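Local coordinates for protein flavin prenyltransferase UbiX (Methanocaldococcus jannaschii, PDB 6M8V) that probably attaches a dimethylallyl group from dimethylallyl monophosphate to the N5 and C6 atoms of FMN, making the prenylated cofactor used by UbiD decarboxylases, at residues A[31-35]-A[36-40]; A[58-61]-A[62-66]; A[98-101]-A[102-106]. One frame throughout, in Å; residues are numbered along the deposited sequence.

Contact 1 (A[31-35]-A[36-40]). With FMN (flavin mononucleotide), chain B.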
loop_
_atom_site.group_PDB
_atom_site.type_symbol
_atom_site.label_atom_id
_atom_site.label_comp_id
_atom_site.label_asym_id
_atom_site.label_seq_id
_atom_site.Cartn_x
_atom_site.Cartn_y
_atom_site.Cartn_z
ATOM N N LEU A 31 -2.218 38.768 6.193
ATOM C CA LEU A 31 -1.576 38.180 7.358
ATOM C C LEU A 31 -2.614 37.560 8.278
ATOM O O LEU A 31 -3.663 38.157 8.540
ATOM C CB LEU A 31 -0.770 39.232 8.122
ATOM C CG LEU A 31 -0.017 38.836 9.393
ATOM C CD1 LEU A 31 1.068 37.806 9.106
ATOM C CD2 LEU A 31 0.584 40.078 10.026
ATOM N N ILE A 32 -2.318 36.353 8.753
ATOM C CA ILE A 32 -3.094 35.689 9.794
ATOM C C ILE A 32 -2.118 35.194 10.851
ATOM O O ILE A 32 -1.081 34.611 10.518
ATOM C CB ILE A 32 -3.928 34.515 9.242
ATOM C CG1 ILE A 32 -4.616 34.899 7.931
ATOM C CG2 ILE A 32 -4.948 34.058 10.279
ATOM C CD1 ILE A 32 -5.128 33.707 7.134
ATOM N N ILE A 33 -2.446 35.428 12.120
ATOM C CA ILE A 33 -1.604 35.031 13.245
ATOM C C ILE A 33 -2.468 34.235 14.214
ATOM O O ILE A 33 -3.487 34.741 14.701
ATOM C CB ILE A 33 -0.967 36.245 13.949
ATOM C CG1 ILE A 33 -0.217 37.119 12.940
ATOM C CG2 ILE A 33 -0.023 35.792 15.053
ATOM C CD1 ILE A 33 0.308 38.428 13.519
ATOM N N SER A 34 -2.075 32.991 14.483
ATOM C CA SER A 34 -2.833 32.175 15.418
ATOM C C SER A 34 -2.616 32.664 16.848
ATOM O O SER A 34 -1.634 33.347 17.158
ATOM C CB SER A 34 -2.431 30.703 15.315
ATOM O OG SER A 34 -1.130 30.498 15.837
ATOM N N ASN A 35 -3.549 32.290 17.729
ATOM C CA ASN A 35 -3.456 32.705 19.127
ATOM C C ASN A 35 -2.152 32.237 19.758
ATOM O O ASN A 35 -1.517 32.984 20.509
ATOM C CB ASN A 35 -4.653 32.175 19.916
ATOM C CG ASN A 35 -5.897 33.015 19.718
ATOM O OD1 ASN A 35 -5.816 34.202 19.398
ATOM N ND2 ASN A 35 -7.060 32.400 19.906
ATOM N N SER A 36 -1.735 31.002 19.464
ATOM C CA SER A 36 -0.471 30.499 19.994
ATOM C C SER A 36 0.707 31.322 19.486
ATOM O O SER A 36 1.639 31.618 20.244
ATOM C CB SER A 36 -0.289 29.028 19.619
ATOM O OG SER A 36 -1.313 28.228 20.180
ATOM N N ALA A 37 0.687 31.694 18.202
ATOM C CA ALA A 37 1.773 32.495 17.646
ATOM C C ALA A 37 1.830 33.880 18.280
ATOM O O ALA A 37 2.919 34.447 18.427
ATOM C CB ALA A 37 1.629 32.606 16.127
ATOM N N LYS A 38 0.677 34.440 18.659
ATOM C CA LYS A 38 0.681 35.728 19.345
ATOM C C LYS A 38 1.504 35.662 20.624
ATOM O O LYS A 38 2.299 36.564 20.907
ATOM C CB LYS A 38 -0.746 36.172 19.657
ATOM C CG LYS A 38 -1.566 36.579 18.445
ATOM C CD LYS A 38 -3.011 36.838 18.850
ATOM C CE LYS A 38 -3.842 37.371 17.696
ATOM N NZ LYS A 38 -5.273 37.510 18.090
ATOM N N LYS A 39 1.351 34.581 21.394
ATOM C CA LYS A 39 2.159 34.413 22.598
ATOM C C LYS A 39 3.629 34.184 22.269
ATOM O O LYS A 39 4.503 34.632 23.015
ATOM C CB LYS A 39 1.618 33.256 23.438
ATOM C CG LYS A 39 0.186 33.449 23.908
ATOM C CD LYS A 39 -0.473 32.115 24.218
ATOM C CE LYS A 39 -1.926 32.294 24.631
ATOM N NZ LYS A 39 -2.641 30.984 24.659
ATOM N N ILE A 40 3.926 33.502 21.161
ATOM C CA ILE A 40 5.319 33.214 20.836
ATOM C C ILE A 40 6.025 34.469 20.326
ATOM O O ILE A 40 7.197 34.705 20.640
ATOM C CB ILE A 40 5.401 32.048 19.834
ATOM C CG1 ILE A 40 4.944 30.759 20.521
ATOM C CG2 ILE A 40 6.814 31.891 19.292
ATOM C CD1 ILE A 40 5.324 29.493 19.797
HETATM N N1 FMN B . 5.164 23.206 18.329
HETATM C C2 FMN B . 5.912 22.772 17.255
HETATM O O2 FMN B . 5.414 21.929 16.526
HETATM N N3 FMN B . 7.187 23.264 17.000
HETATM C C4 FMN B . 7.707 24.230 17.851
HETATM O O4 FMN B . 8.828 24.721 17.684
HETATM C C4A FMN B . 6.955 24.667 18.932
HETATM N N5 FMN B . 7.497 25.616 19.759
HETATM C C5A FMN B . 6.771 26.066 20.832
HETATM C C6 FMN B . 7.339 27.026 21.648
HETATM C C7 FMN B . 6.631 27.494 22.738
HETATM C C7M FMN B . 7.254 28.534 23.609
HETATM C C8 FMN B . 5.360 27.009 23.011
HETATM C C8M FMN B . 4.613 27.538 24.196
HETATM C C9 FMN B . 4.786 26.043 22.190
HETATM C C9A FMN B . 5.496 25.569 21.093
HETATM N N10 FMN B . 4.943 24.612 20.260
HETATM C C10 FMN B . 5.681 24.159 19.179
HETATM C "C1'" FMN B . 3.569 24.055 20.538
HETATM C "C2'" FMN B . 2.504 24.630 19.612
HETATM O "O2'" FMN B . 2.401 26.023 19.810
HETATM C "C3'" FMN B . 1.142 24.002 19.864
HETATM O "O3'" FMN B . 1.093 22.712 19.288
HETATM C "C4'" FMN B . 0.017 24.889 19.330
HETATM O "O4'" FMN B . -1.220 24.253 19.548
HETATM C "C5'" FMN B . 0.154 25.233 17.850
HETATM O "O5'" FMN B . -1.043 25.852 17.417
HETATM P P FMN B . -1.101 26.773 16.092
HETATM O O1P FMN B . -0.248 27.990 16.306
HETATM O O2P FMN B . -0.536 25.983 14.935
HETATM O O3P FMN B . -2.529 27.163 15.804
#
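The flat carboxamide of Asn-35 lies alongside the chain of Lys-38, the two side chains pointing the same way, with OD1 of Asn-35 3.6 Å from NZ of Lys-38. The stronger partner of that ammonium is Glu-61, in a salt bridge, and Lys-38 also makes a cation-pi contact with Trp-49. At the other flat group, the isoalloxazine of FMN, CD1 of Ile-40 sits over one face of the dimethylbenzene ring, 3.7 Å from C6 of FMN. Between strand and helix, the CG2 methyl of Ile-33 meets CB of Ala-37 at 3.7 Å, and the side chains of Ile-33 and Lys-38 cross obliquely, CG2 of Ile-33 lying 3.8 Å from CG of Lys-38.

Ser-34 carries the polar part. Its OG sits between the backbone N and the carbonyl carbon (chi1 71°), where it can accept from Ala-37 N at 3.2 Å, an N-cap bond, and donate to phosphate oxygen O1P of FMN at 2.7 Å. Ser-34 O accepts from Lys-38 N at 3.0 Å, the first i to i+4 bond of the helix. CB of Ser-36 then closes on the same O1P at 3.5 Å. A phosphate set at the start of helix 35-45 would probably be favoured by the helix dipole. A capping serine at a strand-to-helix turn, gripping a cofactor phosphate, suits the Rossmann-like parallel sheet of the UbiX/PAD1 flavoproteins.

Contact 2 (A[58-61]-A[62-66]); sequences DYYE and NDDFF. With FMN (flavin mononucleotide), chain C.
Glu-61 O receives the N-H of Asp-64 at 3.0 Å and closes a type I beta turn; the donor stands well above the carbonyl plane (63° out of it). A water ties the same two residues a second time, accepting from Glu-61 N at 2.6 Å and donating to Asp-64 OD2 at 2.8 Å. CG of Asp-64 stands anti to its N (chi1 179°), which brings OD2 to the edge of the Tyr-60 ring, 4.0 Å from CD1 of Tyr-60, carboxylate and ring planes 55° apart. On the turn itself the bent chain of Glu-61 lies beside Asp-63, whose OD1 is 3.3 Å from CG of Glu-61.

The next shell fixes the ends. Tyr-59 OH donates to Glu-61 OE1 at 2.6 Å, coming from above the carboxylate plane, and Asn-62 OD1 accepts from Ile-101 N. Past the turn, Phe-65 lays one ring face against the ribityl chain of an FMN held largely by the fourth subunit, CE1 of Phe-65 being 3.5 Å from C3' of FMN. With an alanine here the ribityl chain would probably lose this wall, and a gap is likely to open beside Arg-103, which the ring also touches. Phe-66 follows, its ring edge-to-face with Trp-181 of the third subunit. Since OE1 of Glu-61 takes both the hydroxyl of Tyr-59 and the ammonium of Lys-38, that carboxylate is probably ionised.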
loop_
_atom_site.group_PDB
_atom_site.type_symbol
_atom_site.label_atom_id
_atom_site.label_comp_id
_atom_site.label_asym_id
_atom_site.label_seq_id
_atom_site.Cartn_x
_atom_site.Cartn_y
_atom_site.Cartn_z
ATOM N N ASP A 58 -3.233 43.577 4.788
ATOM C CA ASP A 58 -4.489 43.210 5.424
ATOM C C ASP A 58 -4.208 42.193 6.517
ATOM O O ASP A 58 -3.241 41.429 6.438
ATOM C CB ASP A 58 -5.491 42.627 4.423
ATOM C CG ASP A 58 -6.295 43.693 3.718
ATOM O OD1 ASP A 58 -6.674 44.685 4.379
ATOM O OD2 ASP A 58 -6.548 43.536 2.504
ATOM N N TYR A 59 -5.063 42.188 7.534
ATOM C CA TYR A 59 -4.976 41.231 8.626
ATOM C C TYR A 59 -6.350 40.632 8.877
ATOM O O TYR A 59 -7.364 41.323 8.763
ATOM C CB TYR A 59 -4.446 41.880 9.917
ATOM C CG TYR A 59 -4.455 40.945 11.107
ATOM C CD1 TYR A 59 -3.422 40.039 11.307
ATOM C CD2 TYR A 59 -5.506 40.954 12.018
ATOM C CE1 TYR A 59 -3.429 39.168 12.387
ATOM C CE2 TYR A 59 -5.522 40.089 13.103
ATOM C CZ TYR A 59 -4.481 39.198 13.280
ATOM O OH TYR A 59 -4.487 38.337 14.356
ATOM N N TYR A 60 -6.381 39.341 9.210
ATOM C CA TYR A 60 -7.616 38.677 9.597
ATOM C C TYR A 60 -7.353 37.787 10.802
ATOM O O TYR A 60 -6.291 37.165 10.907
ATOM C CB TYR A 60 -8.198 37.846 8.448
ATOM C CG TYR A 60 -8.519 38.638 7.204
ATOM C CD1 TYR A 60 -9.687 39.394 7.114
ATOM C CD2 TYR A 60 -7.660 38.628 6.114
ATOM C CE1 TYR A 60 -9.983 40.119 5.970
ATOM C CE2 TYR A 60 -7.948 39.344 4.971
ATOM C CZ TYR A 60 -9.107 40.089 4.902
ATOM O OH TYR A 60 -9.384 40.801 3.759
ATOM N N GLU A 61 -8.320 37.739 11.713
ATOM C CA GLU A 61 -8.208 36.862 12.867
ATOM C C GLU A 61 -8.325 35.407 12.426
ATOM O O GLU A 61 -9.026 35.082 11.465
ATOM C CB GLU A 61 -9.287 37.199 13.896
ATOM C CG GLU A 61 -8.825 37.105 15.345
ATOM C CD GLU A 61 -7.611 37.968 15.633
ATOM O OE1 GLU A 61 -6.490 37.424 15.681
ATOM O OE2 GLU A 61 -7.776 39.190 15.816
ATOM N N ASN A 62 -7.621 34.525 13.139
ATOM C CA ASN A 62 -7.618 33.114 12.770
ATOM C C ASN A 62 -8.985 32.464 12.928
ATOM O O ASN A 62 -9.188 31.361 12.413
ATOM C CB ASN A 62 -6.580 32.349 13.597
ATOM C CG ASN A 62 -6.130 31.051 12.923
ATOM O OD1 ASN A 62 -6.341 30.853 11.724
ATOM N ND2 ASN A 62 -5.498 30.170 13.693
ATOM N N ASP A 63 -9.928 33.116 13.609
ATOM C CA ASP A 63 -11.271 32.573 13.762
ATOM C C ASP A 63 -12.305 33.328 12.935
ATOM O O ASP A 63 -13.506 33.082 13.084
ATOM C CB ASP A 63 -11.674 32.558 15.237
ATOM C CG ASP A 63 -11.635 33.939 15.878
ATOM O OD1 ASP A 63 -11.232 34.917 15.212
ATOM O OD2 ASP A 63 -12.006 34.037 17.065
ATOM N N ASP A 64 -11.870 34.229 12.055
ATOM C CA ASP A 64 -12.787 35.051 11.266
ATOM C C ASP A 64 -13.079 34.341 9.946
ATOM O O ASP A 64 -12.495 34.628 8.899
ATOM C CB ASP A 64 -12.199 36.438 11.040
ATOM C CG ASP A 64 -13.096 37.326 10.195
ATOM O OD1 ASP A 64 -14.287 36.983 10.013
ATOM O OD2 ASP A 64 -12.603 38.367 9.706
ATOM N N PHE A 65 -14.021 33.400 9.997
ATOM C CA PHE A 65 -14.340 32.653 8.789
ATOM C C PHE A 65 -15.127 33.485 7.789
ATOM O O PHE A 65 -15.215 33.105 6.617
ATOM C CB PHE A 65 -15.089 31.368 9.139
ATOM C CG PHE A 65 -14.182 30.188 9.336
ATOM C CD1 PHE A 65 -13.456 29.671 8.271
ATOM C CD2 PHE A 65 -14.034 29.608 10.587
ATOM C CE1 PHE A 65 -12.610 28.595 8.448
ATOM C CE2 PHE A 65 -13.190 28.526 10.772
ATOM C CZ PHE A 65 -12.477 28.018 9.700
ATOM N N PHE A 66 -15.672 34.620 8.211
ATOM C CA PHE A 66 -16.300 35.543 7.280
ATOM C C PHE A 66 -15.286 36.382 6.513
ATOM O O PHE A 66 -15.690 37.232 5.711
ATOM C CB PHE A 66 -17.290 36.444 8.021
ATOM C CG PHE A 66 -18.635 35.811 8.222
ATOM C CD1 PHE A 66 -18.771 34.683 9.017
ATOM C CD2 PHE A 66 -19.759 36.327 7.602
ATOM C CE1 PHE A 66 -20.005 34.089 9.199
ATOM C CE2 PHE A 66 -20.998 35.736 7.782
ATOM C CZ PHE A 66 -21.120 34.615 8.582
HETATM N N1 FMN C . -16.163 24.932 4.278
HETATM C C2 FMN C . -16.382 23.904 3.385
HETATM O O2 FMN C . -15.713 22.892 3.516
HETATM N N3 FMN C . -17.324 24.002 2.367
HETATM C C4 FMN C . -18.069 25.170 2.264
HETATM O O4 FMN C . -18.930 25.328 1.393
HETATM C C4A FMN C . -17.849 26.204 3.163
HETATM N N5 FMN C . -18.594 27.348 3.032
HETATM C C5A FMN C . -18.396 28.383 3.910
HETATM C C6 FMN C . -19.163 29.522 3.759
HETATM C C7 FMN C . -18.982 30.580 4.627
HETATM C C7M FMN C . -19.819 31.804 4.456
HETATM C C8 FMN C . -18.041 30.501 5.645
HETATM C C8M FMN C . -17.870 31.662 6.575
HETATM C C9 FMN C . -17.268 29.354 5.799
HETATM C C9A FMN C . -17.447 28.287 4.926
HETATM N N10 FMN C . -16.694 27.135 5.064
HETATM C C10 FMN C . -16.896 26.094 4.173
HETATM C "C1'" FMN C . -15.654 27.025 6.151
HETATM C "C2'" FMN C . -16.115 26.159 7.318
HETATM O "O2'" FMN C . -17.246 26.742 7.927
HETATM C "C3'" FMN C . -15.025 26.004 8.367
HETATM O "O3'" FMN C . -14.059 25.073 7.924
HETATM C "C4'" FMN C . -15.612 25.592 9.717
HETATM O "O4'" FMN C . -14.568 25.422 10.646
HETATM C "C5'" FMN C . -16.451 24.319 9.661
HETATM O "O5'" FMN C . -16.743 23.912 10.985
HETATM P P FMN C . -17.975 22.925 11.325
HETATM O O1P FMN C . -19.263 23.617 10.981
HETATM O O2P FMN C . -17.847 21.686 10.471
HETATM O O3P FMN C . -17.942 22.552 12.787
HETATM O O HOH W 1 -10.474 39.196 11.249
#

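Contact 3 (A[98-101]-A[102-106]); sequences ANLI and VRVCD. With FMN (flavin mononucleotide), chain C; PO4 (phosphate ion), chain D.
CB of Arg-103 rests on the helix start, 3.3 Å from Asn-99 O, the carbonyl that also accepts from Arg-103 N. From there CG is anti to the backbone N (chi1 171°) and the chain bends at chi2, which carries the head out to the flavin. NE donates to Ala-70 O. The guanidinium then turns one face to the flavin, off centre, with NH1 3.6 Å from FMN N1. NH1 also makes a salt bridge with Glu-121 of the fourth subunit, and NH2 gives a weak bond to O4 of a phosphate ion, 3.4 Å away.

Behind it, the helix start is capped by Asn-99: OD1 accepts from Val-102 N at 2.9 Å, almost straight at 177°, with Val-102 CG2 at 3.3 Å from the same oxygen. Further along, Leu-100 CD1 touches Val-104 CG1 at 4.1 Å.

The phosphate, probably from the crystallisation liquor, is also bonded by Tyr-150 of the third subunit, a residue predicted to bind dimethylallyl phosphate. Its place is therefore consistent with the substrate's phosphate site, an anion site beside the flavin that Arg-103 reaches through its weak bond.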
loop_
_atom_site.group_PDB
_atom_site.type_symbol
_atom_site.label_atom_id
_atom_site.label_comp_id
_atom_site.label_asym_id
_atom_site.label_seq_id
_atom_site.Cartn_x
_atom_site.Cartn_y
_atom_site.Cartn_z
ATOM N N ALA A 98 -10.186 23.884 10.736
ATOM C CA ALA A 98 -10.933 24.414 11.870
ATOM C C ALA A 98 -10.628 25.877 12.163
ATOM O O ALA A 98 -11.252 26.451 13.061
ATOM C CB ALA A 98 -10.664 23.586 13.132
ATOM N N ASN A 99 -9.683 26.483 11.446
ATOM C CA ASN A 99 -9.390 27.905 11.567
ATOM C C ASN A 99 -9.136 28.458 10.172
ATOM O O ASN A 99 -9.156 27.721 9.180
ATOM C CB ASN A 99 -8.202 28.161 12.506
ATOM C CG ASN A 99 -6.943 27.425 12.081
ATOM O OD1 ASN A 99 -6.588 27.397 10.904
ATOM N ND2 ASN A 99 -6.256 26.830 13.047
ATOM N N LEU A 100 -8.875 29.766 10.096
ATOM C CA LEU A 100 -8.726 30.401 8.790
ATOM C C LEU A 100 -7.425 29.991 8.108
ATOM O O LEU A 100 -7.387 29.860 6.880
ATOM C CB LEU A 100 -8.802 31.924 8.926
ATOM C CG LEU A 100 -8.797 32.725 7.613
ATOM C CD1 LEU A 100 -10.027 32.405 6.784
ATOM C CD2 LEU A 100 -8.692 34.239 7.846
ATOM N N ILE A 101 -6.360 29.771 8.882
ATOM C CA ILE A 101 -5.077 29.392 8.294
ATOM C C ILE A 101 -5.206 28.083 7.516
ATOM O O ILE A 101 -4.861 28.008 6.332
ATOM C CB ILE A 101 -3.995 29.304 9.385
ATOM C CG1 ILE A 101 -3.587 30.718 9.826
ATOM C CG2 ILE A 101 -2.786 28.520 8.877
ATOM C CD1 ILE A 101 -2.566 30.748 10.954
ATOM N N VAL A 102 -5.706 27.033 8.170
ATOM C CA VAL A 102 -5.836 25.741 7.502
ATOM C C VAL A 102 -6.854 25.822 6.373
ATOM O O VAL A 102 -6.701 25.163 5.337
ATOM C CB VAL A 102 -6.198 24.649 8.532
ATOM C CG1 VAL A 102 -6.212 23.254 7.881
ATOM C CG2 VAL A 102 -5.227 24.687 9.683
ATOM N N ARG A 103 -7.893 26.644 6.533
ATOM C CA ARG A 103 -8.884 26.781 5.472
ATOM C C ARG A 103 -8.261 27.366 4.207
ATOM O O ARG A 103 -8.538 26.885 3.100
ATOM C CB ARG A 103 -10.061 27.632 5.960
ATOM C CG ARG A 103 -11.057 28.038 4.873
ATOM C CD ARG A 103 -11.753 26.836 4.212
ATOM N NE ARG A 103 -12.767 27.282 3.255
ATOM C CZ ARG A 103 -13.409 26.493 2.397
ATOM N NH1 ARG A 103 -13.155 25.194 2.363
ATOM N NH2 ARG A 103 -14.314 27.005 1.567
ATOM N N VAL A 104 -7.394 28.382 4.340
ATOM C CA VAL A 104 -6.784 28.950 3.136
ATOM C C VAL A 104 -5.719 28.019 2.563
ATOM O O VAL A 104 -5.460 28.041 1.353
ATOM C CB VAL A 104 -6.218 30.367 3.385
ATOM C CG1 VAL A 104 -7.309 31.312 3.901
ATOM C CG2 VAL A 104 -5.026 30.341 4.322
ATOM N N CYS A 105 -5.081 27.190 3.398
ATOM C CA CYS A 105 -4.216 26.147 2.844
ATOM C C CYS A 105 -5.027 25.124 2.065
ATOM O O CYS A 105 -4.631 24.719 0.967
ATOM C CB CYS A 105 -3.421 25.452 3.948
ATOM S SG CYS A 105 -2.212 26.509 4.749
ATOM N N ASP A 106 -6.165 24.692 2.617
ATOM C CA ASP A 106 -7.012 23.734 1.911
ATOM C C ASP A 106 -7.543 24.332 0.613
ATOM O O ASP A 106 -7.663 23.634 -0.402
ATOM C CB ASP A 106 -8.161 23.289 2.823
ATOM C CG ASP A 106 -8.805 21.988 2.370
ATOM O OD1 ASP A 106 -8.075 21.006 2.094
ATOM O OD2 ASP A 106 -10.053 21.942 2.300
HETATM N N1 FMN C . -16.163 24.932 4.278
HETATM C C2 FMN C . -16.382 23.904 3.385
HETATM O O2 FMN C . -15.713 22.892 3.516
HETATM N N3 FMN C . -17.324 24.002 2.367
HETATM C C4 FMN C . -18.069 25.170 2.264
HETATM O O4 FMN C . -18.930 25.328 1.393
HETATM C C4A FMN C . -17.849 26.204 3.163
HETATM N N5 FMN C . -18.594 27.348 3.032
HETATM C C5A FMN C . -18.396 28.383 3.910
HETATM C C6 FMN C . -19.163 29.522 3.759
HETATM C C7 FMN C . -18.982 30.580 4.627
HETATM C C7M FMN C . -19.819 31.804 4.456
HETATM C C8 FMN C . -18.041 30.501 5.645
HETATM C C8M FMN C . -17.870 31.662 6.575
HETATM C C9 FMN C . -17.268 29.354 5.799
HETATM C C9A FMN C . -17.447 28.287 4.926
HETATM N N10 FMN C . -16.694 27.135 5.064
HETATM C C10 FMN C . -16.896 26.094 4.173
HETATM C "C1'" FMN C . -15.654 27.025 6.151
HETATM C "C2'" FMN C . -16.115 26.159 7.318
HETATM O "O2'" FMN C . -17.246 26.742 7.927
HETATM C "C3'" FMN C . -15.025 26.004 8.367
HETATM O "O3'" FMN C . -14.059 25.073 7.924
HETATM C "C4'" FMN C . -15.612 25.592 9.717
HETATM O "O4'" FMN C . -14.568 25.422 10.646
HETATM C "C5'" FMN C . -16.451 24.319 9.661
HETATM O "O5'" FMN C . -16.743 23.912 10.985
HETATM P P FMN C . -17.975 22.925 11.325
HETATM O O1P FMN C . -19.263 23.617 10.981
HETATM O O2P FMN C . -17.847 21.686 10.471
HETATM O O3P FMN C . -17.942 22.552 12.787
HETATM P P PO4 D . -15.956 27.937 -1.815
HETATM O O1 PO4 D . -16.160 29.048 -0.810
HETATM O O2 PO4 D . -16.793 28.184 -3.050
HETATM O O3 PO4 D . -14.500 27.873 -2.218
HETATM O O4 PO4 D . -16.371 26.631 -1.176
#

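From the N terminus the contacts come in series, and none nests in or crosses another. Contact 1 makes the turn from strand 28-33 into helix 35-45, contact 2 the turn leaving strand 58-61, outermost in this chain's sheet, and contact 3 opens helix 100-110. The strands of contacts 1 and 2 are neighbours in the sheet, joined by the probable bond of Leu-31 N to Asp-58 O (2.9 Å). Contact 2 meets contact 3 through Asn-62 O and Leu-100 N, 2.8 Å apart, and Ile-32 of contact 1 packs on Ile-101 of contact 3. Contacts 2 and 3 border one FMN, contact 1 another, so this corner of the fold serves two flavin sites.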